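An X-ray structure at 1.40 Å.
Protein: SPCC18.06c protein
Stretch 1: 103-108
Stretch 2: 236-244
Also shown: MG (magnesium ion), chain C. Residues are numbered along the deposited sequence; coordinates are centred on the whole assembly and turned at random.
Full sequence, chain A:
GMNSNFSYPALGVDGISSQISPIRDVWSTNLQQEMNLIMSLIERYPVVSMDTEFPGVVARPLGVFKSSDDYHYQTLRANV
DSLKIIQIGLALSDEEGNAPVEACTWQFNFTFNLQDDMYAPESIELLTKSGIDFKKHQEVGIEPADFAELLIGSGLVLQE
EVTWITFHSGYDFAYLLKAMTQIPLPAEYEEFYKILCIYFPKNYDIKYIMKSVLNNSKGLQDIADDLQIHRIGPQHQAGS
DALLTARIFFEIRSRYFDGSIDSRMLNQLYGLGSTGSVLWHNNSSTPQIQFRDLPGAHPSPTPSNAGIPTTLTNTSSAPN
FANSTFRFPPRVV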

# COMPACT_ATOMS: atom_id res chain seq x y z
N ALA A 103 14.87 -0.75 -10.11
CA ALA A 103 13.83 -1.59 -9.54
C ALA A 103 12.47 -1.14 -10.02
O ALA A 103 12.15 0.05 -9.96
CB ALA A 103 13.84 -1.49 -8.01
N CYS A 104 11.67 -2.09 -10.48
CA CYS A 104 10.27 -1.74 -10.78
C CYS A 104 9.52 -1.52 -9.47
O CYS A 104 8.59 -0.72 -9.45
CB CYS A 104 9.60 -2.83 -11.61
SG CYS A 104 10.35 -3.28 -13.20
N THR A 105 9.89 -2.21 -8.39
CA THR A 105 9.16 -2.11 -7.12
C THR A 105 10.00 -2.71 -6.00
O THR A 105 10.86 -3.57 -6.24
CB THR A 105 7.78 -2.80 -7.25
OG1 THR A 105 7.02 -2.58 -6.06
CG2 THR A 105 7.92 -4.32 -7.43
N TRP A 106 9.77 -2.27 -4.75
CA TRP A 106 10.37 -2.85 -3.57
C TRP A 106 9.28 -3.57 -2.78
O TRP A 106 8.15 -3.08 -2.70
CB TRP A 106 10.94 -1.76 -2.64
CG TRP A 106 12.29 -1.26 -3.09
CD1 TRP A 106 13.50 -1.72 -2.60
CD2 TRP A 106 12.59 -0.26 -4.07
NE1 TRP A 106 14.53 -1.05 -3.23
CE2 TRP A 106 14.02 -0.16 -4.11
CE3 TRP A 106 11.83 0.56 -4.90
CZ2 TRP A 106 14.67 0.73 -4.97
CZ3 TRP A 106 12.46 1.45 -5.75
CH2 TRP A 106 13.87 1.53 -5.78
N GLN A 107 9.68 -4.69 -2.19
CA GLN A 107 8.79 -5.44 -1.35
C GLN A 107 9.44 -5.59 0.03
O GLN A 107 10.41 -6.32 0.19
CB GLN A 107 8.56 -6.81 -1.99
CG GLN A 107 7.67 -7.76 -1.21
CD GLN A 107 7.13 -8.82 -2.18
OE1 GLN A 107 6.03 -8.60 -2.70
NE2 GLN A 107 7.88 -9.90 -2.36
N PHE A 108 8.87 -4.92 1.03
CA PHE A 108 9.34 -4.96 2.40
C PHE A 108 8.64 -6.10 3.13
O PHE A 108 7.40 -6.11 3.14
CB PHE A 108 9.02 -3.63 3.10
CG PHE A 108 9.80 -2.48 2.49
CD1 PHE A 108 11.01 -2.10 3.07
CD2 PHE A 108 9.36 -1.82 1.38
CE1 PHE A 108 11.74 -1.06 2.50
CE2 PHE A 108 10.11 -0.78 0.80
CZ PHE A 108 11.31 -0.40 1.33
N HIS A 236 -1.07 -10.90 -5.46
CA HIS A 236 -1.31 -11.04 -4.04
C HIS A 236 0.02 -11.09 -3.31
O HIS A 236 0.09 -11.66 -2.22
CB HIS A 236 -2.23 -12.26 -3.77
CG HIS A 236 -2.97 -12.05 -2.49
ND1 HIS A 236 -4.28 -11.60 -2.48
CD2 HIS A 236 -2.59 -12.21 -1.20
CE1 HIS A 236 -4.68 -11.49 -1.21
NE2 HIS A 236 -3.67 -11.87 -0.40
N GLN A 237 1.05 -10.45 -3.89
CA GLN A 237 2.25 -10.08 -3.15
C GLN A 237 2.39 -8.56 -3.29
O GLN A 237 2.10 -8.06 -4.39
CB GLN A 237 3.53 -10.82 -3.57
CG GLN A 237 3.44 -12.28 -3.04
CD GLN A 237 4.80 -12.89 -2.80
OE1 GLN A 237 5.69 -12.34 -2.15
NE2 GLN A 237 5.07 -14.09 -3.36
N ALA A 238 2.77 -7.87 -2.21
CA ALA A 238 2.58 -6.40 -2.23
C ALA A 238 3.47 -5.72 -3.25
O ALA A 238 3.06 -4.69 -3.81
CB ALA A 238 2.78 -5.79 -0.87
N GLY A 239 4.68 -6.20 -3.52
CA GLY A 239 5.56 -5.60 -4.49
C GLY A 239 4.93 -5.58 -5.86
O GLY A 239 4.80 -4.54 -6.53
N SER A 240 4.48 -6.73 -6.33
CA SER A 240 3.85 -6.88 -7.63
C SER A 240 2.54 -6.12 -7.69
O SER A 240 2.26 -5.43 -8.68
CB SER A 240 3.63 -8.39 -7.88
OG SER A 240 2.97 -8.57 -9.12
N ASP A 241 1.75 -6.22 -6.62
CA ASP A 241 0.48 -5.48 -6.64
C ASP A 241 0.71 -3.96 -6.69
O ASP A 241 -0.04 -3.24 -7.40
CB ASP A 241 -0.37 -5.81 -5.42
CG ASP A 241 -0.86 -7.24 -5.34
OD1 ASP A 241 -0.89 -7.96 -6.38
OD2 ASP A 241 -1.23 -7.71 -4.22
N ALA A 242 1.71 -3.46 -5.99
CA ALA A 242 2.01 -2.01 -6.01
C ALA A 242 2.46 -1.59 -7.39
O ALA A 242 2.15 -0.52 -7.93
CB ALA A 242 3.10 -1.69 -4.98
N LEU A 243 3.25 -2.44 -8.05
CA LEU A 243 3.72 -2.07 -9.40
C LEU A 243 2.56 -2.05 -10.37
O LEU A 243 2.44 -1.21 -11.27
CB LEU A 243 4.75 -3.12 -9.83
CG LEU A 243 5.23 -3.07 -11.29
CD1 LEU A 243 5.86 -1.73 -11.60
CD2 LEU A 243 6.23 -4.19 -11.58
N LEU A 244 1.63 -3.03 -10.28
CA LEU A 244 0.47 -3.00 -11.17
C LEU A 244 -0.39 -1.75 -10.95
O LEU A 244 -0.93 -1.20 -11.92
CB LEU A 244 -0.40 -4.25 -10.93
CG LEU A 244 -1.41 -4.59 -12.02
CD1 LEU A 244 -0.72 -4.77 -13.37
CD2 LEU A 244 -2.17 -5.86 -11.65
MG MG C . -2.06 -7.05 -2.48
O HOH W 1 5.86 -9.12 -5.36
O HOH W 2 -3.13 -6.52 -0.72
O HOH W 3 -3.58 -6.37 -3.76
O HOH W 4 -3.07 -8.86 -2.23

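The most striking feature here is a glutamine side chain that serves the open N-terminus of a helix from a neighbouring strand. The CA-to-CB bond of Q107 points sideways, yet its end comes nearer, with chi1 and chi2 both t, and reaches the first turn, where Q107 OE1 accepts a hydrogen bond from G239 N at 2.9 Å. The amide groups of a first turn have no carbonyl of their own helix to bond, so an outside acceptor is useful. Water 1 extends the arrangement: it donates to Q107 OE1 at 2.7 Å and accepts from S240 N at 2.9 Å. The other end of the amide, Q107 NE2, makes a weak bond to Q237 OE1 at 3.3 Å, at the N-cap residue.

The absence of a CB on G239 leaves room for the Q107 amide. The CA atoms of Q107 and G239 lie 4.5 Å apart, and a CB on G239 would point toward the strand and sit a tight 3.0 Å from Q107 OE1.

Two residues back along the strand, T105 OG1 donates to G239 O at 3.0 Å, sharing a carbonyl that also accepts the helical bond from L243 N at 3.0 Å. The strand thus grips G239 at both its N and its O. Beyond it the contact turns apolar: T105 CB lies 4.0 Å from L243 CB, and C104 CB packs 3.6 Å from L243 CD2. The CA-to-CB bond of W106, between T105 and Q107, points away from the helix.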